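Long-range contacts in phosphoglycerate kinase (PDB 4NG4), which catalyses the reversible transfer of a phosphate group between ATP and 3-phosphoglycerate in glycolysis: residues Pro268-Val273 against Ala308-Leu313; Val182-Arg187 against Thr349-Val354. All coordinates share one frame; numbering follows the deposited sequence.

Contact 1 (Pro268-Val273 against Ala308-Leu313); sequences PLPVDV and ATYAKL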
loop_
_atom_site.group_PDB
_atom_site.type_symbol
_atom_site.label_atom_id
_atom_site.label_comp_id
_atom_site.label_asym_id
_atom_site.label_seq_id
_atom_site.Cartn_x
_atom_site.Cartn_y
_atom_site.Cartn_z
ATOM N N PRO A 268 -16.771 -2.233 17.803
ATOM C CA PRO A 268 -17.141 -1.110 18.659
ATOM C C PRO A 268 -17.124 0.171 17.895
ATOM O O PRO A 268 -16.128 0.491 17.288
ATOM C CB PRO A 268 -16.021 -1.085 19.701
ATOM C CG PRO A 268 -14.824 -1.555 18.959
ATOM C CD PRO A 268 -15.349 -2.595 17.972
ATOM N N LEU A 269 -18.228 0.890 17.916
ATOM C CA LEU A 269 -18.309 2.190 17.268
ATOM C C LEU A 269 -17.959 3.268 18.279
ATOM O O LEU A 269 -17.939 3.000 19.463
ATOM C CB LEU A 269 -19.716 2.408 16.725
ATOM C CG LEU A 269 -20.059 1.824 15.354
ATOM C CD1 LEU A 269 -19.360 0.507 15.086
ATOM C CD2 LEU A 269 -21.568 1.691 15.272
ATOM N N PRO A 270 -17.675 4.494 17.814
ATOM C CA PRO A 270 -17.421 5.612 18.741
ATOM C C PRO A 270 -18.579 5.825 19.689
ATOM O O PRO A 270 -19.709 5.984 19.214
ATOM C CB PRO A 270 -17.285 6.821 17.806
ATOM C CG PRO A 270 -16.826 6.245 16.495
ATOM C CD PRO A 270 -17.462 4.880 16.404
ATOM N N VAL A 271 -18.315 5.816 21.001
ATOM C CA VAL A 271 -19.351 6.178 21.995
ATOM C C VAL A 271 -19.249 7.663 22.396
ATOM O O VAL A 271 -20.256 8.289 22.734
ATOM C CB VAL A 271 -19.334 5.275 23.244
ATOM C CG1 VAL A 271 -19.184 3.825 22.854
ATOM C CG2 VAL A 271 -18.223 5.680 24.172
ATOM N N ASP A 272 -18.040 8.219 22.354
ATOM C CA ASP A 272 -17.838 9.663 22.521
ATOM C C ASP A 272 -16.964 10.244 21.396
ATOM O O ASP A 272 -16.105 9.550 20.858
ATOM C CB ASP A 272 -17.270 9.999 23.919
ATOM C CG ASP A 272 -15.945 9.287 24.242
ATOM O OD1 ASP A 272 -15.416 8.513 23.418
ATOM O OD2 ASP A 272 -15.431 9.521 25.354
ATOM N N VAL A 273 -17.206 11.511 21.049
ATOM C CA VAL A 273 -16.553 12.187 19.908
ATOM C C VAL A 273 -16.231 13.643 20.236
ATOM O O VAL A 273 -16.785 14.202 21.176
ATOM C CB VAL A 273 -17.475 12.203 18.657
ATOM C CG1 VAL A 273 -17.651 10.806 18.079
ATOM C CG2 VAL A 273 -18.821 12.809 18.996
ATOM N N ALA A 308 -9.941 4.765 24.502
ATOM C CA ALA A 308 -9.498 3.845 25.549
ATOM C C ALA A 308 -9.941 2.411 25.209
ATOM O O ALA A 308 -9.194 1.438 25.411
ATOM C CB ALA A 308 -10.056 4.277 26.882
ATOM N N THR A 309 -11.161 2.286 24.697
ATOM C CA THR A 309 -11.608 1.031 24.106
ATOM C C THR A 309 -10.624 0.564 23.022
ATOM O O THR A 309 -10.170 -0.594 23.035
ATOM C CB THR A 309 -13.018 1.177 23.530
ATOM O OG1 THR A 309 -13.948 1.230 24.620
ATOM C CG2 THR A 309 -13.363 0.016 22.588
ATOM N N TYR A 310 -10.268 1.459 22.105
ATOM C CA TYR A 310 -9.277 1.103 21.085
ATOM C C TYR A 310 -7.938 0.737 21.734
ATOM O O TYR A 310 -7.302 -0.241 21.351
ATOM C CB TYR A 310 -9.045 2.234 20.078
ATOM C CG TYR A 310 -10.254 2.702 19.298
ATOM C CD1 TYR A 310 -11.459 1.986 19.286
ATOM C CD2 TYR A 310 -10.186 3.865 18.538
ATOM C CE1 TYR A 310 -12.567 2.446 18.552
ATOM C CE2 TYR A 310 -11.285 4.314 17.800
ATOM C CZ TYR A 310 -12.457 3.601 17.811
ATOM O OH TYR A 310 -13.509 4.062 17.074
ATOM N N ALA A 311 -7.518 1.523 22.719
ATOM C CA ALA A 311 -6.250 1.294 23.393
ATOM C C ALA A 311 -6.183 -0.093 24.052
ATOM O O ALA A 311 -5.103 -0.708 24.117
ATOM C CB ALA A 311 -5.998 2.393 24.425
ATOM N N LYS A 312 -7.320 -0.586 24.543
ATOM C CA LYS A 312 -7.394 -1.930 25.134
ATOM C C LYS A 312 -7.174 -3.003 24.076
ATOM O O LYS A 312 -6.378 -3.912 24.278
ATOM C CB LYS A 312 -8.745 -2.135 25.845
ATOM C CG LYS A 312 -8.877 -3.439 26.667
ATOM C CD LYS A 312 -9.991 -3.313 27.744
ATOM C CE LYS A 312 -10.321 -4.645 28.466
ATOM N NZ LYS A 312 -9.138 -5.241 29.167
ATOM N N LEU A 313 -7.859 -2.882 22.943
ATOM C CA LEU A 313 -7.796 -3.902 21.898
ATOM C C LEU A 313 -6.395 -3.986 21.255
ATOM O O LEU A 313 -5.936 -5.086 20.888
ATOM C CB LEU A 313 -8.879 -3.658 20.837
ATOM C CG LEU A 313 -10.332 -3.665 21.330
ATOM C CD1 LEU A 313 -11.336 -3.222 20.256
ATOM C CD2 LEU A 313 -10.685 -5.025 21.877
#

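Contact 2 (Val182-Arg187 against Thr349-Val354); sequences VEALSR and TAYSIV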
loop_
_atom_site.group_PDB
_atom_site.type_symbol
_atom_site.label_atom_id
_atom_site.label_comp_id
_atom_site.label_asym_id
_atom_site.label_seq_id
_atom_site.Cartn_x
_atom_site.Cartn_y
_atom_site.Cartn_z
ATOM N N VAL A 182 4.987 -9.236 0.601
ATOM C CA VAL A 182 4.028 -10.335 0.667
ATOM C C VAL A 182 4.114 -11.031 2.026
ATOM O O VAL A 182 3.093 -11.310 2.645
ATOM C CB VAL A 182 4.194 -11.368 -0.471
ATOM C CG1 VAL A 182 5.509 -12.118 -0.342
ATOM C CG2 VAL A 182 3.035 -12.347 -0.465
ATOM N N GLU A 183 5.331 -11.287 2.500
ATOM C CA GLU A 183 5.525 -11.946 3.794
ATOM C C GLU A 183 4.766 -11.211 4.893
ATOM O O GLU A 183 4.023 -11.829 5.643
ATOM C CB GLU A 183 7.011 -12.031 4.163
ATOM C CG GLU A 183 7.714 -13.268 3.633
ATOM C CD GLU A 183 9.164 -13.365 4.098
ATOM O OE1 GLU A 183 9.789 -14.434 3.883
ATOM O OE2 GLU A 183 9.672 -12.375 4.681
ATOM N N ALA A 184 4.950 -9.895 4.966
ATOM C CA ALA A 184 4.345 -9.074 6.015
ATOM C C ALA A 184 2.829 -9.043 5.922
ATOM O O ALA A 184 2.134 -9.335 6.896
ATOM C CB ALA A 184 4.888 -7.667 5.953
ATOM N N LEU A 185 2.314 -8.693 4.753
ATOM C CA LEU A 185 0.874 -8.618 4.573
ATOM C C LEU A 185 0.222 -9.957 4.877
ATOM O O LEU A 185 -0.679 -10.028 5.715
ATOM C CB LEU A 185 0.502 -8.167 3.159
ATOM C CG LEU A 185 0.760 -6.708 2.776
ATOM C CD1 LEU A 185 -0.006 -6.424 1.509
ATOM C CD2 LEU A 185 0.359 -5.719 3.855
ATOM N N SER A 186 0.686 -11.015 4.215
ATOM C CA SER A 186 0.050 -12.325 4.327
ATOM C C SER A 186 0.334 -12.999 5.659
ATOM O O SER A 186 -0.506 -13.761 6.136
ATOM C CB SER A 186 0.457 -13.244 3.176
ATOM O OG SER A 186 1.839 -13.519 3.222
ATOM N N ARG A 187 1.498 -12.728 6.261
ATOM C CA ARG A 187 1.764 -13.151 7.652
ATOM C C ARG A 187 0.596 -12.768 8.562
ATOM O O ARG A 187 0.126 -13.585 9.356
ATOM C CB ARG A 187 3.053 -12.523 8.216
ATOM C CG ARG A 187 3.103 -12.455 9.757
ATOM C CD ARG A 187 4.458 -12.019 10.283
ATOM N NE ARG A 187 4.449 -12.004 11.741
ATOM C CZ ARG A 187 5.529 -12.061 12.526
ATOM N NH1 ARG A 187 6.766 -12.128 12.019
ATOM N NH2 ARG A 187 5.367 -12.054 13.849
ATOM N N THR A 349 2.614 -4.999 21.569
ATOM C CA THR A 349 3.533 -6.101 21.369
ATOM C C THR A 349 3.130 -6.932 20.155
ATOM O O THR A 349 3.837 -7.846 19.754
ATOM C CB THR A 349 3.540 -6.988 22.633
ATOM O OG1 THR A 349 4.542 -7.978 22.506
ATOM C CG2 THR A 349 2.188 -7.680 22.858
ATOM N N ALA A 350 1.975 -6.603 19.582
ATOM C CA ALA A 350 1.485 -7.262 18.386
ATOM C C ALA A 350 2.353 -6.881 17.210
ATOM O O ALA A 350 2.991 -5.834 17.221
ATOM C CB ALA A 350 0.053 -6.866 18.121
ATOM N N TYR A 351 2.383 -7.750 16.206
ATOM C CA TYR A 351 3.042 -7.466 14.933
ATOM C C TYR A 351 2.165 -6.485 14.157
ATOM O O TYR A 351 1.117 -6.874 13.638
ATOM C CB TYR A 351 3.242 -8.765 14.139
ATOM C CG TYR A 351 3.947 -8.567 12.825
ATOM C CD1 TYR A 351 5.326 -8.479 12.770
ATOM C CD2 TYR A 351 3.234 -8.453 11.640
ATOM C CE1 TYR A 351 5.989 -8.289 11.567
ATOM C CE2 TYR A 351 3.887 -8.266 10.427
ATOM C CZ TYR A 351 5.264 -8.180 10.404
ATOM O OH TYR A 351 5.930 -7.989 9.215
ATOM N N SER A 352 2.581 -5.221 14.099
ATOM C CA SER A 352 1.770 -4.155 13.466
ATOM C C SER A 352 2.119 -3.955 11.982
ATOM O O SER A 352 3.296 -4.033 11.596
ATOM C CB SER A 352 1.920 -2.829 14.232
ATOM O OG SER A 352 3.292 -2.487 14.411
ATOM N N ILE A 353 1.086 -3.721 11.166
ATOM C CA ILE A 353 1.238 -3.504 9.724
ATOM C C ILE A 353 0.369 -2.327 9.333
ATOM O O ILE A 353 -0.848 -2.395 9.485
ATOM C CB ILE A 353 0.763 -4.708 8.900
ATOM C CG1 ILE A 353 1.345 -6.012 9.423
ATOM C CG2 ILE A 353 1.172 -4.569 7.462
ATOM C CD1 ILE A 353 0.701 -7.221 8.803
ATOM N N VAL A 354 0.980 -1.246 8.848
ATOM C CA VAL A 354 0.224 -0.053 8.431
ATOM C C VAL A 354 0.470 0.274 6.975
ATOM O O VAL A 354 1.482 -0.118 6.398
ATOM C CB VAL A 354 0.556 1.194 9.277
ATOM C CG1 VAL A 354 0.357 0.909 10.756
ATOM C CG2 VAL A 354 1.977 1.656 9.018
#

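Contact 1 (Pro268-Val273 against Ala308-Leu313)
Pro268 meets the helix at two points one turn apart: its CB lies 4.1 Å from Thr309 CG2, and its CG lies 4.1 Å from Leu313 CD1. Thr309 and Leu313 are four residues apart and so share one side of helix 308-313. The compact pyrrolidine ring can touch both without a flexible side chain to order. Pro268 and Leu313 run past one another in opposite senses, touching through CG and CD1. Thr309 suits its place because its two branches divide the work: CG2, anti to the backbone N, supplies the methyl for Pro268, while OG1 makes a weak hydrogen bond back to Asn305 O, as threonines within helices often do.

The CB of Tyr310 does not point at the loop, but the length of the side chain brings the ring to it. The ring presents its edge to the Pro268 carbonyl, whose O is 4.3 Å from Tyr310 CE1 and near the ring plane. Farther out, Tyr310 OH comes within 4.0 Å of Pro270 CG, a van der Waals approach. Tyr310 and Pro270, both buried, form the close inner part of the interface. No hydrogen bond joins the two segments, and the packing is modest in extent, with 167 Å² buried in all.

The outer side is looser: Thr309 is partly exposed and little of it is covered by the loop. Asp272 turns instead to the first residues of helix 304-316, where OD2 accepts a hydrogen bond from Asn305 N and OD1 is hydrogen-bonded to Thr306 OG1.

This is structural packing within the nucleotide-binding domain, away from the annotated sites: Tyr310 and Leu313 rest on Ile223 of strand 221-226, an outermost strand of that domain's parallel sheet, while Pro270 packs on Ala229 and Leu233 of helix 227-235.

Contact 2 (Val182-Arg187 against Thr349-Val354)
Arg187 lays its guanidinium flat on one face of the Tyr351 ring, the two planes only 10° apart and their centres 3.9 Å from each other. This is a cation-pi stack: CZ lies over the ring face, 3.6 Å from Tyr351 CD1, and NE is also over that face. The aliphatic stem joins in, with Arg187 CD making a CH-pi contact over the same face, 3.9 Å from the ring centroid. A long, extended arginine thus offers both charge and hydrocarbon to one aromatic surface. Tyr351 CG is anti to its backbone N (chi1 -179°), and the phenol oxygen reaches across to Ala184 CB; a small alanine suits a place where a tyrosine comes close to the helix.

Helix 176-190 runs between the two domains of the phosphoglycerate kinase fold, and here it packs against strand 351-354 of the nucleotide-binding domain's parallel sheet, the short segments meeting at 110°. Deeper in, the side chains of Leu185 and Ile353 pass at a slant, Leu185 CD2 lying 3.9 Å from Ile353 CG2; branched aliphatic chains suit this buried place. Leu185 also touches Phe382 and Phe385 of helix 380-387, and Tyr351 packs on Tyr374 of the adjoining strand.

Overall arrangement
From the N terminus the chain builds the first domain, then passes through 182-187, on the helix between the two domains, and enters the nucleotide-binding domain. Contact 1 forms when 308-313 returns to 268-273, closing a loop of 34 residues that includes strands of the small antiparallel sheet. Contact 2 closes later, when 349-354 reaches back to 182-187 across 161 residues, so contact 1 is nested inside it and the two do not cross. Their centres lie about 23 Å apart, and they do not touch. Contact 1 ties the approach to the antiparallel sheet to helix 304-316; contact 2 ties the interdomain helix to the parallel sheet of the nucleotide-binding domain.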